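Local coordinates for protein Esterase/lipase (Uncultured bacterium, PDB 3K6K) that probably hydrolyses carboxylic ester bonds, as a bacterial homologue of hormone-sensitive lipase built on the alpha/beta hydrolase fold, at residues Thr113-Asp118 with Arg139-Thr144; Pro128-Asp133 with Gly160-Ala165; Ala107-Ala112 with Ile295-Ile300; Arg120-Asn125 with Glu217-Gly222; Lys143-Gly146 with Arg150-Ile153. All blocks are in the same frame, centred on the assembly; numbering follows the deposited sequence.

The five contacts illustrate how an alpha/beta hydrolase covers both faces of its central sheet. Helix 129-145 unites three of them: interactions 1 and 5, whose centres lie about 7 Å apart, share Lys143 and Thr144 and meet where Leu141 packs on Ile151, while interaction 2 uses the helix's first turn, about 14 Å from interaction 1 between centres. Interaction 2 also borders interaction 4, about 12 Å away between centres, through the salt bridge between Asp133 and Arg120 and through Leu162 against Tyr219. Its Leu162 lies near the probable nucleophile elbow without touching it. Interaction 3 stands apart, about 32 Å from interaction 4 between centres, yet reaches interaction 1 where Leu114 packs on Ala107.

Interaction 1: Thr113-Asp118 with Arg139-Thr144; sequences TLWSLD and RALLKT
The indole of Trp115 meets Leu141 and, more loosely, Thr144, joining strand 113-117 to helix 129-145, which follows it in the chain. The main interaction is a CH-pi contact. Leu141 CD1 sits over one face of the indole, 3.9 Å from the centroid of the five-membered ring and 23° off its normal. It is displaced toward the nitrogen side, so that its nearest ring atom is Trp115 NE1 at 3.6 Å. Leu141 can reach this far because its CG lies opposite the backbone N (chi1 173°), which sends the branch out from the helix to the sheet.

Plain van der Waals packing comes from Thr144, one helical turn further on. Its methyl CG2 approaches Trp115 CZ2 obliquely at 4.0 Å, at the six-membered part of the ring system.

The polar end of the indole is served from the sheet: Trp115 NE1 is hydrogen-bonded to His82 ND1 on the adjacent strand 82-86, and Leu141 also packs on His82 and Leu84. With an alanine in place of Trp115, Leu141 CD1 and the Thr144 methyl would probably face a gap, and His82 ND1 would be left without its indole partner.

The chemistry is thus divided: across the contact the ring offers its pi face and a ring carbon to the helix, whereas its N-H is spent within the sheet, so the buried tryptophan satisfies its polar atom without help from the helix.

Interaction 2: Pro128-Asp133 with Gly160-Ala165; sequences PAAVDD and GGLTTA
This is a small, wholly apolar helix-to-helix contact in the protein interior, where the first turns of helix 129-145 lie against the early part of helix 158-172. Leu162 carries it from one side, Ala130 and Val131 from the other, and the backbones come closest at Val131 and Leu162, with 6.4 Å between their CA atoms.

One methyl of the leucine, CD2, meets both partners; CD1 adds a looser touch on Ala130. Leu162 CD2 reaches Val131 CG2 at 3.7 Å and Ala130 CB at 4.0 Å, and it also lies 4.0 Å from the backbone atom Val131 N. The other branch, Leu162 CD1, reaches Ala130 CB of the facing segment at 4.2 Å. On the valine, the branch in use is the one beside the backbone N. CG1 takes the place opposite that nitrogen (chi1 -179°), leaving CG2 to turn to the leucine. The methyl of Ala130 is short enough for the fork of Leu162 to come up close to the helix backbone.

All three touching residues are buried, and the two segments together hide a modest surface, 152 Å² over both sides. Around them, Tyr219 of helix 209-220 packs on both Val131 and Leu162, while Tyr91 and Tyr119 from loops and Phe86 of strand 82-86 also touch Leu162. Aromatic side chains as well as helix 129-145 therefore pack on the leucine, which stands on the helix that leaves the probable nucleophile elbow after strand 151-156.

Interaction 3: Ala107-Ala112 with Ile295-Ile300; sequences AKQSSA and ISIKEI
The amide of Gln109 reaches from the last turn of helix 96-110 to Ile297 and Lys298 on helix 291-305, and the three side-chain shapes decide how they meet. Gln109 starts with CG beside the backbone N, at a chi1 of -36° that departs from the ideal staggered value, and bends at chi2. This carries the amide across to the facing helix, where its two ends find different neighbours. Gln109 OE1 lies 3.4 Å from Ile297 CG2, and Gln109 NE2 lies 3.5 Å from Lys298 CD.

Ile297 offers its CG2 methyl, which stands opposite its own backbone N, while its longer branch leads away from the 107-112 segment; Ile297 also packs on Leu102 and Gln105, earlier in helix 96-110. Lys298 folds back: although its CB leaves in the direction away from Gln109, turns at chi2, chi3 and chi4 reverse the chain, and a methylene, not the ammonium group, meets the glutamine. Both partners run at about a right angle to the Gln109 side chain.

The contact is thus a matter of shape: a polar amide lies against aliphatic carbon. Just beyond Gln109 the helix finishes in a Schellman motif, with Ser111 at positive phi and weak backbone bonds from Ala112 N to Ala107 O and from Ser111 N to Lys108 O. Two helices distant in sequence, packed side by side on the same face of the central sheet, are characteristic of the alpha/beta hydrolase fold, and here Ile300 extends the pairing by touching Leu106 and the strand residue Leu244.

Interaction 4: Arg120-Asn125 with Glu217-Gly222; sequences RLAPEN and ELYVGG
Leu218 opens the contact by packing on Pro123, where the loop between strand 113-117 and helix 129-145 of the alpha/beta hydrolase core meets the C-terminal end of helix 209-220. Its CB lies 3.9 Å from Pro123 CB, and the branch Leu218 CD2 comes to 4.1 Å of the same atom, so the leucine packs on the CB corner of the proline ring. The peptide before Pro123 is cis, and the CA atoms of Pro123 and Leu218 are 5.0 Å apart; the bend is probably part of what lets them approach. The backbone carbonyl of Leu218 also takes part: Ala122 CB sits 3.6 Å from Leu218 O.

Tyr219 comes next and receives the same alanine methyl. Ala122 CB is 3.9 Å from Tyr219 CA and meets the ring at its edge, near the ring plane, 4.2 Å from CD2. With CG opposite the backbone N (chi1 -175°), the phenol projects beyond the methyl and stacks on Tyr91, a residue whose backbone is hydrogen-bonded to Ala122. Tyr219 also packs on Val131 of helix 129-145.

After Val220 the helix ends, and Gly221 adopts positive phi as the chain turns off.

Pro123 in turn packs on Leu38 and Arg42 of helix 38-49, which ties the loop to a second helix. Between the two segments the chemistry is apolar packing, on side chains and, through Ala122, on the helix backbone; no charged side chain meets the other segment.

Interaction 5: Lys143-Gly146 with Arg150-Ile153; sequences KTAG and RIII
Ala145 presses its CB onto the side chain of Ile151, touching CG1 and CD1 at 3.9 Å each, so the methyl lies alongside the CG1-CD1 branch of the isoleucine. That branch stands beside the backbone N of Ile151 (chi1 -58°), which swings its end round to the last turn of helix 129-145 and to Leu141; Ile151 also touches Tyr138.

The polar half of the contact is a single hydrogen bond from Arg150 NH2 to Ala145 O, 3.3 Å long. It is bent at the hydrogen (142°), and the oxygen lies at an edge of the guanidinium, tilted 24° from its plane, although the donor stands almost straight out from the carbonyl. A kink at chi3 carries the group back over the turn. Gly146, at positive phi, breaks the helix there, where a CB would collide with the preceding carbonyl.

A leucine in place of Arg150 would have no N-H to offer, and Ala145 O would probably lose this donor at the helix end.

The pairing closes the helix-to-strand half of a beta-alpha-beta crossover. A cationic donor on a C-terminal carbonyl should suit the negative end of the helix dipole, yet burial of Arg150 NE without a partner probably offsets part of that gain.

Interaction 1: Thr113-Asp118 with Arg139-Thr144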
# COMPACT_ATOMS: atom_id res chain seq x y z
N THR A 113 -22.02 3.61 -14.18
CA THR A 113 -22.51 4.93 -14.35
C THR A 113 -21.76 5.77 -13.35
O THR A 113 -21.83 5.56 -12.15
CB THR A 113 -24.03 4.99 -14.14
OG1 THR A 113 -24.66 4.07 -15.04
CG2 THR A 113 -24.56 6.39 -14.35
N LEU A 114 -21.05 6.77 -13.84
CA LEU A 114 -20.27 7.59 -12.96
C LEU A 114 -20.96 8.96 -12.89
O LEU A 114 -21.45 9.46 -13.89
CB LEU A 114 -18.84 7.67 -13.49
CG LEU A 114 -17.85 8.55 -12.75
CD1 LEU A 114 -16.41 7.98 -12.88
CD2 LEU A 114 -17.93 9.97 -13.32
N TRP A 115 -20.98 9.56 -11.72
CA TRP A 115 -21.68 10.81 -11.48
C TRP A 115 -20.58 11.68 -10.96
O TRP A 115 -20.17 11.50 -9.82
CB TRP A 115 -22.68 10.65 -10.33
CG TRP A 115 -23.76 9.63 -10.59
CD1 TRP A 115 -23.62 8.28 -10.58
CD2 TRP A 115 -25.14 9.90 -10.91
NE1 TRP A 115 -24.82 7.68 -10.86
CE2 TRP A 115 -25.77 8.65 -11.07
CE3 TRP A 115 -25.90 11.09 -11.08
CZ2 TRP A 115 -27.15 8.52 -11.42
CZ3 TRP A 115 -27.27 10.98 -11.39
CH2 TRP A 115 -27.88 9.69 -11.56
N SER A 116 -20.09 12.61 -11.78
CA SER A 116 -19.01 13.48 -11.37
C SER A 116 -19.57 14.75 -10.77
O SER A 116 -20.20 15.60 -11.45
CB SER A 116 -18.02 13.73 -12.54
OG SER A 116 -16.95 14.58 -12.12
N LEU A 117 -19.37 14.89 -9.47
CA LEU A 117 -20.08 15.91 -8.75
C LEU A 117 -19.49 17.26 -8.97
O LEU A 117 -18.30 17.37 -8.91
CB LEU A 117 -20.08 15.59 -7.27
CG LEU A 117 -21.03 16.47 -6.49
CD1 LEU A 117 -22.43 15.85 -6.62
CD2 LEU A 117 -20.60 16.63 -5.02
N ASP A 118 -20.31 18.29 -9.22
CA ASP A 118 -19.84 19.70 -9.16
C ASP A 118 -20.02 20.27 -7.75
O ASP A 118 -20.73 21.27 -7.55
CB ASP A 118 -20.56 20.59 -10.22
CG ASP A 118 -19.70 21.77 -10.72
OD1 ASP A 118 -18.85 22.36 -10.01
OD2 ASP A 118 -19.88 22.10 -11.89
N ARG A 139 -26.44 10.56 -0.30
CA ARG A 139 -27.79 10.29 0.20
C ARG A 139 -28.73 10.12 -1.00
O ARG A 139 -29.43 9.09 -1.15
CB ARG A 139 -28.24 11.44 1.11
CG ARG A 139 -29.47 11.20 1.99
CD ARG A 139 -29.62 12.40 2.99
NE ARG A 139 -29.98 11.96 4.35
CZ ARG A 139 -29.28 12.21 5.48
NH1 ARG A 139 -28.12 12.89 5.49
NH2 ARG A 139 -29.75 11.75 6.63
N ALA A 140 -28.67 11.08 -1.91
CA ALA A 140 -29.50 11.03 -3.09
C ALA A 140 -29.16 9.86 -3.97
O ALA A 140 -30.04 9.29 -4.61
CB ALA A 140 -29.40 12.33 -3.86
N LEU A 141 -27.89 9.50 -4.01
CA LEU A 141 -27.48 8.39 -4.86
C LEU A 141 -27.91 7.01 -4.27
O LEU A 141 -28.19 6.05 -5.00
CB LEU A 141 -25.96 8.54 -5.15
CG LEU A 141 -25.09 7.51 -5.87
CD1 LEU A 141 -25.52 7.21 -7.32
CD2 LEU A 141 -23.64 8.04 -5.80
N LEU A 142 -27.96 6.92 -2.94
CA LEU A 142 -28.47 5.71 -2.27
C LEU A 142 -29.86 5.31 -2.78
O LEU A 142 -30.07 4.14 -3.14
CB LEU A 142 -28.47 5.89 -0.75
CG LEU A 142 -27.09 5.78 -0.09
CD1 LEU A 142 -27.08 6.32 1.32
CD2 LEU A 142 -26.66 4.35 -0.07
N LYS A 143 -30.78 6.27 -2.87
CA LYS A 143 -32.14 6.08 -3.53
C LYS A 143 -32.10 5.72 -5.02
O LYS A 143 -32.86 4.84 -5.41
CB LYS A 143 -33.10 7.28 -3.35
CG LYS A 143 -32.94 8.06 -2.02
CD LYS A 143 -34.16 8.93 -1.71
CE LYS A 143 -34.05 9.55 -0.30
NZ LYS A 143 -35.31 10.24 0.13
N THR A 144 -31.27 6.40 -5.84
CA THR A 144 -31.17 6.09 -7.28
C THR A 144 -30.58 4.71 -7.51
O THR A 144 -31.09 3.94 -8.33
CB THR A 144 -30.36 7.13 -8.10
OG1 THR A 144 -30.99 8.41 -8.06
CG2 THR A 144 -30.25 6.69 -9.59

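Interaction 2: Pro128-Asp133 with Gly160-Ala165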
# COMPACT_ATOMS: atom_id res chain seq x y z
N PRO A 128 -17.55 24.06 5.70
CA PRO A 128 -17.83 22.67 5.22
C PRO A 128 -18.63 22.46 3.92
O PRO A 128 -19.20 21.36 3.72
CB PRO A 128 -18.71 22.10 6.33
CG PRO A 128 -19.55 23.36 6.77
CD PRO A 128 -18.50 24.47 6.75
N ALA A 129 -18.66 23.47 3.06
CA ALA A 129 -19.61 23.41 1.95
C ALA A 129 -19.50 22.14 1.08
O ALA A 129 -20.50 21.41 0.89
CB ALA A 129 -19.54 24.68 1.10
N ALA A 130 -18.30 21.89 0.55
CA ALA A 130 -18.05 20.74 -0.34
C ALA A 130 -18.37 19.39 0.32
O ALA A 130 -18.95 18.49 -0.33
CB ALA A 130 -16.56 20.76 -0.83
N VAL A 131 -18.02 19.26 1.60
CA VAL A 131 -18.47 18.11 2.32
C VAL A 131 -19.99 17.94 2.33
O VAL A 131 -20.49 16.83 1.99
CB VAL A 131 -17.97 18.08 3.73
CG1 VAL A 131 -18.46 16.85 4.40
CG2 VAL A 131 -16.48 18.11 3.76
N ASP A 132 -20.76 19.00 2.66
CA ASP A 132 -22.21 18.74 2.80
C ASP A 132 -22.82 18.36 1.47
O ASP A 132 -23.73 17.53 1.41
CB ASP A 132 -22.98 19.90 3.38
CG ASP A 132 -22.45 20.36 4.71
OD1 ASP A 132 -22.55 21.59 4.92
OD2 ASP A 132 -21.94 19.53 5.52
N ASP A 133 -22.26 18.93 0.40
CA ASP A 133 -22.64 18.65 -0.95
C ASP A 133 -22.40 17.15 -1.31
O ASP A 133 -23.32 16.42 -1.85
CB ASP A 133 -21.76 19.56 -1.83
CG ASP A 133 -22.32 21.00 -2.02
OD1 ASP A 133 -23.38 21.35 -1.42
OD2 ASP A 133 -21.70 21.79 -2.80
N GLY A 160 -10.03 13.16 -3.44
CA GLY A 160 -9.64 12.06 -2.52
C GLY A 160 -9.87 12.37 -1.03
O GLY A 160 -10.38 11.52 -0.30
N GLY A 161 -9.47 13.55 -0.59
CA GLY A 161 -9.86 14.04 0.74
C GLY A 161 -11.35 13.88 1.06
O GLY A 161 -11.72 13.27 2.06
N LEU A 162 -12.18 14.42 0.18
CA LEU A 162 -13.61 14.38 0.32
C LEU A 162 -14.21 13.01 0.22
O LEU A 162 -15.25 12.76 0.85
CB LEU A 162 -14.29 15.33 -0.69
CG LEU A 162 -13.88 16.82 -0.64
CD1 LEU A 162 -14.22 17.47 -1.95
CD2 LEU A 162 -14.58 17.58 0.58
N THR A 163 -13.63 12.11 -0.59
CA THR A 163 -14.12 10.75 -0.57
C THR A 163 -13.99 10.07 0.80
O THR A 163 -14.87 9.31 1.16
CB THR A 163 -13.65 9.85 -1.73
OG1 THR A 163 -13.14 8.58 -1.23
CG2 THR A 163 -12.72 10.52 -2.64
N THR A 164 -12.96 10.37 1.57
CA THR A 164 -12.92 9.95 2.97
C THR A 164 -13.84 10.77 3.88
O THR A 164 -14.88 10.22 4.33
CB THR A 164 -11.54 9.84 3.48
OG1 THR A 164 -10.94 8.79 2.74
CG2 THR A 164 -11.52 9.44 4.97
N ALA A 165 -13.50 12.04 4.11
CA ALA A 165 -14.42 13.02 4.77
C ALA A 165 -15.94 12.85 4.55
O ALA A 165 -16.68 12.64 5.48
CB ALA A 165 -13.99 14.41 4.42

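Interaction 3: Ala107-Ala112 with Ile295-Ile300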
# COMPACT_ATOMS: atom_id res chain seq x y z
N ALA A 107 -15.56 5.35 -16.15
CA ALA A 107 -16.89 4.85 -16.54
C ALA A 107 -16.86 3.68 -17.59
O ALA A 107 -17.44 2.63 -17.38
CB ALA A 107 -17.77 6.02 -17.03
N LYS A 108 -16.16 3.88 -18.71
CA LYS A 108 -16.08 2.89 -19.73
C LYS A 108 -15.46 1.54 -19.26
O LYS A 108 -16.08 0.48 -19.43
CB LYS A 108 -15.28 3.44 -20.92
CG LYS A 108 -15.17 2.48 -22.08
CD LYS A 108 -14.64 3.23 -23.29
CE LYS A 108 -14.57 2.36 -24.55
NZ LYS A 108 -15.88 2.36 -25.34
N GLN A 109 -14.25 1.60 -18.68
CA GLN A 109 -13.54 0.41 -18.19
C GLN A 109 -14.15 -0.26 -16.94
O GLN A 109 -13.79 -1.39 -16.56
CB GLN A 109 -12.09 0.76 -17.91
CG GLN A 109 -11.54 1.76 -18.87
CD GLN A 109 -10.11 1.53 -19.20
OE1 GLN A 109 -9.34 2.49 -19.36
NE2 GLN A 109 -9.73 0.26 -19.36
N SER A 110 -15.09 0.40 -16.30
CA SER A 110 -15.71 -0.26 -15.17
C SER A 110 -17.16 -0.64 -15.42
O SER A 110 -17.81 -1.15 -14.50
CB SER A 110 -15.63 0.65 -13.96
OG SER A 110 -16.29 1.85 -14.33
N SER A 111 -17.68 -0.40 -16.64
CA SER A 111 -19.11 -0.64 -16.99
C SER A 111 -20.09 -0.03 -15.96
O SER A 111 -21.13 -0.61 -15.62
CB SER A 111 -19.42 -2.15 -17.18
OG SER A 111 -19.19 -2.59 -18.52
N ALA A 112 -19.73 1.14 -15.47
CA ALA A 112 -20.48 1.81 -14.45
C ALA A 112 -21.09 3.11 -14.97
O ALA A 112 -20.69 3.68 -16.03
CB ALA A 112 -19.56 2.12 -13.26
N ILE A 295 -2.51 1.87 -17.21
CA ILE A 295 -2.42 0.69 -16.36
C ILE A 295 -3.10 0.93 -15.01
O ILE A 295 -3.79 0.06 -14.48
CB ILE A 295 -0.94 0.24 -16.12
CG1 ILE A 295 -0.14 0.17 -17.42
CG2 ILE A 295 -0.83 -1.16 -15.45
CD1 ILE A 295 1.46 -0.12 -17.15
N SER A 296 -2.89 2.11 -14.41
CA SER A 296 -3.50 2.37 -13.11
C SER A 296 -5.07 2.37 -13.21
O SER A 296 -5.77 1.81 -12.37
CB SER A 296 -3.01 3.69 -12.58
OG SER A 296 -3.90 4.10 -11.59
N ILE A 297 -5.57 3.04 -14.22
CA ILE A 297 -6.97 3.01 -14.55
C ILE A 297 -7.49 1.58 -14.71
O ILE A 297 -8.55 1.21 -14.20
CB ILE A 297 -7.22 4.00 -15.72
CG1 ILE A 297 -7.15 5.48 -15.14
CG2 ILE A 297 -8.56 3.82 -16.31
CD1 ILE A 297 -6.93 6.56 -16.20
N LYS A 298 -6.71 0.74 -15.38
CA LYS A 298 -7.12 -0.61 -15.65
C LYS A 298 -7.28 -1.33 -14.32
O LYS A 298 -8.33 -1.94 -14.08
CB LYS A 298 -6.09 -1.31 -16.53
CG LYS A 298 -6.63 -2.54 -17.33
CD LYS A 298 -7.27 -2.15 -18.74
CE LYS A 298 -6.28 -2.11 -19.93
NZ LYS A 298 -5.46 -0.84 -20.05
N GLU A 299 -6.27 -1.21 -13.45
CA GLU A 299 -6.31 -1.86 -12.15
C GLU A 299 -7.42 -1.35 -11.22
O GLU A 299 -8.06 -2.18 -10.53
CB GLU A 299 -4.96 -1.76 -11.45
CG GLU A 299 -3.90 -2.49 -12.17
CD GLU A 299 -2.53 -2.40 -11.52
OE1 GLU A 299 -1.61 -3.00 -12.12
OE2 GLU A 299 -2.38 -1.77 -10.44
N ILE A 300 -7.63 -0.02 -11.22
CA ILE A 300 -8.65 0.61 -10.41
C ILE A 300 -9.99 0.06 -10.78
O ILE A 300 -10.83 -0.21 -9.91
CB ILE A 300 -8.71 2.13 -10.59
CG1 ILE A 300 -7.56 2.86 -9.86
CG2 ILE A 300 -10.04 2.68 -10.06
CD1 ILE A 300 -7.23 4.18 -10.51

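Interaction 4: Arg120-Asn125 with Glu217-Gly222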
# COMPACT_ATOMS: atom_id res chain seq x y z
N ARG A 120 -19.35 22.34 -4.35
CA ARG A 120 -19.02 23.75 -4.21
C ARG A 120 -17.59 23.98 -3.85
O ARG A 120 -17.05 23.35 -2.92
CB ARG A 120 -19.91 24.43 -3.15
CG ARG A 120 -21.10 25.18 -3.73
CD ARG A 120 -22.33 25.26 -2.85
NE ARG A 120 -22.09 24.99 -1.44
CZ ARG A 120 -22.92 24.26 -0.70
NH1 ARG A 120 -23.98 23.74 -1.30
NH2 ARG A 120 -22.71 24.02 0.58
N LEU A 121 -17.01 24.97 -4.52
CA LEU A 121 -15.62 25.40 -4.30
C LEU A 121 -15.42 26.55 -3.35
O LEU A 121 -16.33 27.29 -3.11
CB LEU A 121 -15.02 25.83 -5.63
CG LEU A 121 -14.65 24.67 -6.53
CD1 LEU A 121 -13.98 25.29 -7.75
CD2 LEU A 121 -13.70 23.67 -5.74
N ALA A 122 -14.19 26.72 -2.89
CA ALA A 122 -13.79 27.85 -2.08
C ALA A 122 -12.89 28.76 -2.93
O ALA A 122 -12.36 28.30 -3.94
CB ALA A 122 -13.04 27.36 -0.87
N PRO A 123 -12.71 30.06 -2.56
CA PRO A 123 -13.18 30.71 -1.36
C PRO A 123 -14.65 31.17 -1.41
O PRO A 123 -15.17 31.62 -0.39
CB PRO A 123 -12.24 31.89 -1.23
CG PRO A 123 -12.05 32.32 -2.62
CD PRO A 123 -12.01 31.02 -3.43
N GLU A 124 -15.34 31.04 -2.54
CA GLU A 124 -16.74 31.45 -2.48
C GLU A 124 -17.34 30.74 -1.27
O GLU A 124 -17.62 31.38 -0.26
CB GLU A 124 -17.56 31.28 -3.77
CG GLU A 124 -17.10 30.19 -4.73
CD GLU A 124 -15.94 30.63 -5.60
OE1 GLU A 124 -14.79 30.69 -5.09
OE2 GLU A 124 -16.19 30.91 -6.79
N ASN A 125 -17.37 29.41 -1.32
CA ASN A 125 -17.91 28.61 -0.27
C ASN A 125 -16.83 27.76 0.42
O ASN A 125 -16.42 26.74 -0.12
CB ASN A 125 -18.98 27.72 -0.87
CG ASN A 125 -19.91 28.47 -1.84
OD1 ASN A 125 -19.60 28.62 -3.04
ND2 ASN A 125 -21.06 28.90 -1.35
N GLU A 217 -5.70 27.54 2.55
CA GLU A 217 -6.26 28.45 3.54
C GLU A 217 -7.66 28.88 3.12
O GLU A 217 -8.56 28.94 3.93
CB GLU A 217 -5.36 29.65 3.80
CG GLU A 217 -5.82 30.53 4.99
CD GLU A 217 -5.82 29.79 6.34
OE1 GLU A 217 -6.93 29.61 6.92
OE2 GLU A 217 -4.73 29.38 6.82
N LEU A 218 -7.86 29.11 1.82
CA LEU A 218 -9.19 29.50 1.32
C LEU A 218 -10.29 28.51 1.70
O LEU A 218 -11.45 28.90 1.91
CB LEU A 218 -9.16 29.77 -0.20
CG LEU A 218 -8.08 30.76 -0.66
CD1 LEU A 218 -7.83 30.73 -2.20
CD2 LEU A 218 -8.32 32.21 -0.15
N TYR A 219 -9.93 27.24 1.80
CA TYR A 219 -10.89 26.23 2.19
C TYR A 219 -11.10 26.21 3.70
O TYR A 219 -12.23 26.16 4.17
CB TYR A 219 -10.40 24.87 1.72
CG TYR A 219 -11.37 23.75 1.97
CD1 TYR A 219 -11.00 22.62 2.73
CD2 TYR A 219 -12.67 23.80 1.42
CE1 TYR A 219 -11.89 21.57 2.94
CE2 TYR A 219 -13.57 22.76 1.63
CZ TYR A 219 -13.16 21.64 2.38
OH TYR A 219 -14.05 20.62 2.57
N VAL A 220 -9.99 26.23 4.44
CA VAL A 220 -9.97 26.11 5.89
C VAL A 220 -10.57 27.36 6.53
O VAL A 220 -11.66 27.33 7.13
CB VAL A 220 -8.54 25.96 6.39
CG1 VAL A 220 -8.52 25.96 7.85
CG2 VAL A 220 -7.91 24.66 5.89
N GLY A 221 -9.79 28.44 6.40
CA GLY A 221 -10.15 29.82 6.77
C GLY A 221 -10.75 30.20 8.11
O GLY A 221 -11.89 30.64 8.18
N GLY A 222 -10.00 30.01 9.17
CA GLY A 222 -10.57 30.27 10.48
C GLY A 222 -10.71 28.91 11.15
O GLY A 222 -10.30 28.76 12.30

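Interaction 5: Lys143-Gly146 with Arg150-Ile153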
# COMPACT_ATOMS: atom_id res chain seq x y z
N LYS A 143 -30.78 6.27 -2.87
CA LYS A 143 -32.14 6.08 -3.53
C LYS A 143 -32.10 5.72 -5.02
O LYS A 143 -32.86 4.84 -5.41
CB LYS A 143 -33.10 7.28 -3.35
CG LYS A 143 -32.94 8.06 -2.02
CD LYS A 143 -34.16 8.93 -1.71
CE LYS A 143 -34.05 9.55 -0.30
NZ LYS A 143 -35.31 10.24 0.13
N THR A 144 -31.27 6.40 -5.84
CA THR A 144 -31.17 6.09 -7.28
C THR A 144 -30.58 4.71 -7.51
O THR A 144 -31.09 3.94 -8.33
CB THR A 144 -30.36 7.13 -8.10
OG1 THR A 144 -30.99 8.41 -8.06
CG2 THR A 144 -30.25 6.69 -9.59
N ALA A 145 -29.50 4.38 -6.77
CA ALA A 145 -28.85 3.08 -6.88
C ALA A 145 -29.61 1.94 -6.17
O ALA A 145 -29.39 0.74 -6.43
CB ALA A 145 -27.42 3.17 -6.41
N GLY A 146 -30.46 2.32 -5.23
CA GLY A 146 -31.29 1.34 -4.56
C GLY A 146 -30.59 0.60 -3.44
O GLY A 146 -31.28 -0.01 -2.62
N ARG A 150 -23.71 -1.02 -4.36
CA ARG A 150 -23.39 -0.87 -5.74
C ARG A 150 -22.78 0.49 -6.03
O ARG A 150 -22.66 0.89 -7.16
CB ARG A 150 -24.58 -1.29 -6.65
CG ARG A 150 -24.42 -2.78 -7.15
CD ARG A 150 -25.71 -3.43 -7.68
NE ARG A 150 -26.89 -2.76 -7.12
CZ ARG A 150 -28.13 -3.26 -7.12
NH1 ARG A 150 -28.36 -4.47 -7.66
NH2 ARG A 150 -29.12 -2.54 -6.57
N ILE A 151 -22.30 1.13 -4.98
CA ILE A 151 -21.68 2.42 -5.08
C ILE A 151 -20.25 2.34 -4.63
O ILE A 151 -19.96 1.75 -3.57
CB ILE A 151 -22.43 3.44 -4.25
CG1 ILE A 151 -23.89 3.51 -4.72
CG2 ILE A 151 -21.80 4.81 -4.40
CD1 ILE A 151 -24.73 4.32 -3.77
N ILE A 152 -19.35 2.90 -5.46
CA ILE A 152 -17.99 3.25 -5.08
C ILE A 152 -17.80 4.78 -4.99
O ILE A 152 -18.39 5.55 -5.76
CB ILE A 152 -17.00 2.72 -6.11
CG1 ILE A 152 -17.07 1.17 -6.20
CG2 ILE A 152 -15.62 3.23 -5.78
CD1 ILE A 152 -16.35 0.42 -4.99
N ILE A 153 -16.97 5.23 -4.07
CA ILE A 153 -16.70 6.65 -3.98
C ILE A 153 -15.24 6.85 -4.36
O ILE A 153 -14.37 6.22 -3.75
CB ILE A 153 -16.90 7.19 -2.60
CG1 ILE A 153 -18.11 6.55 -1.95
CG2 ILE A 153 -17.00 8.68 -2.62
CD1 ILE A 153 -19.45 7.04 -2.41